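Side-chain contacts in RNA methyltransferase, TrmH family (Porphyromonas gingivalis, PDB 2I6D), which probably methylates RNA, as a knotted member of the TrmH family in the class IV-like SAM-binding methyltransferase superfamily: residues S59-D63 / A64-E68; E38-F42 / Y43-M47. All coordinates share one frame; numbering follows the deposited sequence.

Contact 1: S59-D63 / A64-E68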
loop_
_atom_site.group_PDB
_atom_site.type_symbol
_atom_site.label_atom_id
_atom_site.label_comp_id
_atom_site.label_asym_id
_atom_site.label_seq_id
_atom_site.Cartn_x
_atom_site.Cartn_y
_atom_site.Cartn_z
ATOM N N SER A 59 15.509 -9.539 -15.635
ATOM C CA SER A 59 16.951 -9.531 -15.385
ATOM C C SER A 59 17.196 -10.223 -14.069
ATOM O O SER A 59 16.557 -9.911 -13.063
ATOM C CB SER A 59 17.599 -8.139 -15.441
ATOM O OG SER A 59 16.724 -7.133 -14.986
ATOM N N THR A 60 18.068 -11.223 -14.116
ATOM C CA THR A 60 18.389 -12.044 -12.972
ATOM C C THR A 60 18.785 -11.130 -11.824
ATOM O O THR A 60 19.644 -10.257 -11.993
ATOM C CB THR A 60 19.539 -13.014 -13.294
ATOM O OG1 THR A 60 19.503 -13.356 -14.688
ATOM C CG2 THR A 60 19.435 -14.281 -12.456
ATOM N N PRO A 61 18.135 -11.302 -10.659
ATOM C CA PRO A 61 18.442 -10.469 -9.498
ATOM C C PRO A 61 19.858 -10.744 -9.014
ATOM O O PRO A 61 20.309 -11.895 -9.035
ATOM C CB PRO A 61 17.448 -10.951 -8.435
ATOM C CG PRO A 61 16.431 -11.778 -9.158
ATOM C CD PRO A 61 17.103 -12.311 -10.371
ATOM N N HIS A 62 20.555 -9.692 -8.607
ATOM C CA HIS A 62 21.888 -9.888 -8.057
ATOM C C HIS A 62 21.801 -10.558 -6.683
ATOM O O HIS A 62 21.051 -10.142 -5.785
ATOM C CB HIS A 62 22.703 -8.587 -8.029
ATOM C CG HIS A 62 23.688 -8.463 -9.156
ATOM N ND1 HIS A 62 23.413 -7.772 -10.319
ATOM C CD2 HIS A 62 24.949 -8.940 -9.293
ATOM C CE1 HIS A 62 24.463 -7.828 -11.121
ATOM N NE2 HIS A 62 25.409 -8.530 -10.522
ATOM N N ASP A 63 22.542 -11.654 -6.551
ATOM C CA ASP A 63 22.626 -12.376 -5.278
ATOM C C ASP A 63 21.298 -12.933 -4.751
ATOM O O ASP A 63 20.995 -12.828 -3.565
ATOM C CB ASP A 63 23.285 -11.490 -4.207
ATOM C CG ASP A 63 23.838 -12.298 -3.048
ATOM O OD1 ASP A 63 24.491 -13.333 -3.307
ATOM O OD2 ASP A 63 23.600 -11.909 -1.889
ATOM N N ALA A 64 20.507 -13.528 -5.634
ATOM C CA ALA A 64 19.299 -14.211 -5.206
ATOM C C ALA A 64 19.426 -15.700 -5.485
ATOM O O ALA A 64 20.179 -16.114 -6.361
ATOM C CB ALA A 64 18.058 -13.629 -5.896
ATOM N N GLU A 65 18.709 -16.504 -4.719
ATOM C CA GLU A 65 18.516 -17.891 -5.087
ATOM C C GLU A 65 17.444 -18.008 -6.185
ATOM O O GLU A 65 16.261 -17.703 -5.961
ATOM C CB GLU A 65 18.139 -18.718 -3.878
ATOM C CG GLU A 65 17.975 -20.168 -4.207
ATOM C CD GLU A 65 18.410 -21.052 -3.080
ATOM O OE1 GLU A 65 18.869 -22.172 -3.380
ATOM O OE2 GLU A 65 18.294 -20.616 -1.905
ATOM N N VAL A 66 17.877 -18.446 -7.364
ATOM C CA VAL A 66 17.018 -18.560 -8.526
ATOM C C VAL A 66 16.807 -20.031 -8.845
ATOM O O VAL A 66 17.780 -20.784 -9.005
ATOM C CB VAL A 66 17.632 -17.823 -9.738
ATOM C CG1 VAL A 66 16.765 -18.002 -10.971
ATOM C CG2 VAL A 66 17.801 -16.339 -9.411
ATOM N N VAL A 67 15.546 -20.457 -8.892
ATOM C CA VAL A 67 15.240 -21.879 -9.128
ATOM C C VAL A 67 14.413 -21.944 -10.381
ATOM O O VAL A 67 13.334 -21.375 -10.417
ATOM C CB VAL A 67 14.451 -22.556 -7.968
ATOM C CG1 VAL A 67 14.263 -24.053 -8.244
ATOM C CG2 VAL A 67 15.152 -22.365 -6.601
ATOM N N GLU A 68 14.920 -22.609 -11.414
ATOM C CA GLU A 68 14.129 -22.803 -12.620
ATOM C C GLU A 68 13.338 -24.089 -12.449
ATOM O O GLU A 68 13.924 -25.142 -12.202
ATOM C CB GLU A 68 15.013 -22.880 -13.876
ATOM C CG GLU A 68 14.247 -23.172 -15.179
ATOM C CD GLU A 68 15.153 -23.682 -16.310
ATOM O OE1 GLU A 68 16.010 -22.903 -16.774
ATOM O OE2 GLU A 68 14.999 -24.854 -16.746
#
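Pro-61 and Ala-64 meet across a tight reversal of the chain, and the contact is carried almost entirely by aliphatic carbon. The methyl group of Ala-64 sits against one side of the pyrrolidine ring: its CB lies 3.7 Å from CB of Pro-61 and 4.1 Å from CG of Pro-61, so it covers the CB-CG part of the ring. The other end of the ring has a different neighbour. There CD of Pro-61 comes within 4.2 Å of CG2 of Val-66. This same methyl branch is also met by the methyl group of Thr-60, CG2 of Thr-60 to CG2 of Val-66 at 4.0 Å, with the two side chains crossing at about a right angle. Val-66 can serve both partners because its CG1 lies anti to the backbone N (chi1 177°), which leaves CG2 beside that N and pointing back over the loop. Thr-60 is less regular: at chi1 -30° it is twisted part-way toward an eclipsed position, with CG2 as the branch that makes the contact.

The backbone behind this packing is a type II beta turn from Pro-61 to Ala-64, the reversal through which the loop after helix 52-56 enters strand 65-69, an outermost strand of the four-stranded mixed sheet. Asp-63 occupies the third position of the turn and takes up the positive phi (61°) that a type II turn calls for there, less common for a residue other than glycine, though Asp and Asn tolerate it. Its carboxylate is carried away from the apolar cluster, and OD2 forms a salt bridge with Arg-44. Leu-40, Cys-45 and Leu-48 pack on Pro-61 as well, while Leu-55 of helix 52-56 touches Val-66.

Contact 2: E38-F42 / Y43-M47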
loop_
_atom_site.group_PDB
_atom_site.type_symbol
_atom_site.label_atom_id
_atom_site.label_comp_id
_atom_site.label_asym_id
_atom_site.label_seq_id
_atom_site.Cartn_x
_atom_site.Cartn_y
_atom_site.Cartn_z
ATOM N N GLU A 38 7.952 -5.342 -12.364
ATOM C CA GLU A 38 7.919 -3.967 -11.926
ATOM C C GLU A 38 8.580 -3.691 -10.586
ATOM O O GLU A 38 9.122 -2.587 -10.386
ATOM C CB GLU A 38 6.509 -3.413 -11.909
ATOM C CG GLU A 38 6.550 -1.891 -11.869
ATOM C CD GLU A 38 5.493 -1.255 -12.695
ATOM O OE1 GLU A 38 4.575 -1.986 -13.143
ATOM O OE2 GLU A 38 5.604 -0.020 -12.903
HETATM N N MSE A 39 8.549 -4.656 -9.674
HETATM C CA MSE A 39 9.039 -4.393 -8.326
HETATM C C MSE A 39 10.521 -4.792 -8.109
HETATM O O MSE A 39 11.159 -4.342 -7.148
HETATM C CB MSE A 39 8.118 -5.055 -7.295
HETATM C CG MSE A 39 6.656 -4.599 -7.349
HETATM SE SE MSE A 39 5.526 -5.632 -6.075
HETATM C CE MSE A 39 6.333 -5.054 -4.373
ATOM N N LEU A 40 11.071 -5.607 -9.009
ATOM C CA LEU A 40 12.503 -5.988 -8.919
ATOM C C LEU A 40 13.488 -4.830 -8.718
ATOM O O LEU A 40 14.396 -4.939 -7.899
ATOM C CB LEU A 40 12.945 -6.873 -10.114
ATOM C CG LEU A 40 12.675 -8.368 -9.964
ATOM C CD1 LEU A 40 12.762 -9.085 -11.329
ATOM C CD2 LEU A 40 13.604 -9.025 -8.927
ATOM N N PRO A 41 13.356 -3.738 -9.498
ATOM C CA PRO A 41 14.305 -2.626 -9.326
ATOM C C PRO A 41 14.203 -1.903 -7.987
ATOM O O PRO A 41 15.066 -1.067 -7.667
ATOM C CB PRO A 41 13.921 -1.650 -10.444
ATOM C CG PRO A 41 13.145 -2.474 -11.432
ATOM C CD PRO A 41 12.402 -3.476 -10.588
ATOM N N PHE A 42 13.169 -2.184 -7.207
ATOM C CA PHE A 42 12.893 -1.358 -6.015
ATOM C C PHE A 42 12.953 -2.102 -4.676
ATOM O O PHE A 42 12.798 -1.496 -3.598
ATOM C CB PHE A 42 11.539 -0.688 -6.169
ATOM C CG PHE A 42 11.468 0.218 -7.355
ATOM C CD1 PHE A 42 12.044 1.482 -7.314
ATOM C CD2 PHE A 42 10.866 -0.215 -8.532
ATOM C CE1 PHE A 42 12.004 2.317 -8.438
ATOM C CE2 PHE A 42 10.804 0.620 -9.652
ATOM C CZ PHE A 42 11.379 1.885 -9.604
ATOM N N TYR A 43 13.120 -3.411 -4.749
ATOM C CA TYR A 43 13.102 -4.288 -3.581
ATOM C C TYR A 43 14.236 -5.253 -3.724
ATOM O O TYR A 43 14.659 -5.542 -4.837
ATOM C CB TYR A 43 11.772 -5.067 -3.469
ATOM C CG TYR A 43 10.653 -4.158 -3.085
ATOM C CD1 TYR A 43 10.313 -3.969 -1.738
ATOM C CD2 TYR A 43 9.974 -3.428 -4.065
ATOM C CE1 TYR A 43 9.308 -3.100 -1.387
ATOM C CE2 TYR A 43 8.986 -2.526 -3.726
ATOM C CZ TYR A 43 8.644 -2.378 -2.385
ATOM O OH TYR A 43 7.647 -1.494 -2.049
ATOM N N ARG A 44 14.723 -5.734 -2.587
ATOM C CA ARG A 44 15.855 -6.634 -2.560
ATOM C C ARG A 44 15.329 -8.045 -2.725
ATOM O O ARG A 44 14.673 -8.566 -1.833
ATOM C CB ARG A 44 16.561 -6.512 -1.219
ATOM C CG ARG A 44 18.061 -6.685 -1.269
ATOM C CD ARG A 44 18.441 -8.089 -1.618
ATOM N NE ARG A 44 19.884 -8.297 -1.490
ATOM C CZ ARG A 44 20.502 -9.448 -1.751
ATOM N NH1 ARG A 44 21.833 -9.540 -1.591
ATOM N NH2 ARG A 44 19.795 -10.510 -2.159
ATOM N N CYS A 45 15.646 -8.669 -3.850
ATOM C CA CYS A 45 15.167 -10.022 -4.117
ATOM C C CYS A 45 16.083 -11.094 -3.482
ATOM O O CYS A 45 17.293 -11.102 -3.710
ATOM C CB CYS A 45 14.999 -10.233 -5.621
ATOM S SG CYS A 45 14.366 -11.888 -5.996
ATOM N N ARG A 46 15.476 -11.969 -2.681
ATOM C CA ARG A 46 16.115 -13.056 -1.935
ATOM C C ARG A 46 16.044 -14.374 -2.728
ATOM O O ARG A 46 16.940 -15.215 -2.681
ATOM C CB ARG A 46 15.311 -13.195 -0.628
ATOM C CG ARG A 46 15.843 -14.105 0.472
ATOM C CD ARG A 46 15.071 -13.805 1.767
ATOM N NE ARG A 46 15.114 -14.890 2.737
ATOM C CZ ARG A 46 14.693 -14.797 3.997
ATOM N NH1 ARG A 46 14.782 -15.844 4.810
ATOM N NH2 ARG A 46 14.194 -13.658 4.453
HETATM N N MSE A 47 14.911 -14.558 -3.405
HETATM C CA MSE A 47 14.611 -15.804 -4.086
HETATM C C MSE A 47 13.681 -15.529 -5.267
HETATM O O MSE A 47 12.791 -14.684 -5.177
HETATM C CB MSE A 47 13.961 -16.775 -3.104
HETATM C CG MSE A 47 13.349 -17.999 -3.737
HETATM SE SE MSE A 47 12.908 -19.376 -2.379
HETATM C CE MSE A 47 14.578 -20.365 -2.448
#
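Local groups cover both faces of the Tyr-43 ring: in the conformer described here, CE of Met-39, a selenomethionine, lies over one face, the carbonyl O of Phe-42 lies over the opposite face, and O of Met-39 is at the edge, in the ring plane. The ring of Phe-42 has CB of Pro-41 above one face, offset toward the rim, and O of Glu-38 at its edge. This is the connection that leads from helix 33-39 into strand 45-51 of the four-stranded mixed sheet in the MRM3-like substrate binding domain; further on, Arg-46 and Met-47 both face Val-90 in a classic beta bulge.

Met-39 CE makes a CH-pi contact 4.1 Å from the centroid of the Tyr-43 ring and 26° off its normal, less certain because the side chain has a second position. A bend at chi3 (65°) turns CE onto the ring, nearest its CE2 atom at 3.7 Å. Tyr-43 OH is hydrogen-bonded to O of Leu-154. Leu-40 CD2 lies 3.8 Å from CB of Cys-45. Arg-44 NH2 donates to Cys-45 O at 3.0 Å, from above the carbonyl plane and not on a lone pair.

In the fold
Contact 2 closes before contact 1 opens along the chain, yet their centres are only about 10 Å apart, because strands 45-51 and 65-69 run as parallel neighbours in the mixed sheet. Helix 52-56 lies in the connection between these strands, a beta-alpha-beta crossover. Each contact lies where the chain enters one of two adjacent strands, and the entries lie side by side: a probable hydrogen bond joins Glu-65 N to Arg-46 O at 3.0 Å, and Ala-64 CB packs 3.4 Å from Cys-45 O. All four segments belong to the MRM3-like substrate binding domain, which by its family probably contacts the RNA; the contacts themselves are structural packing.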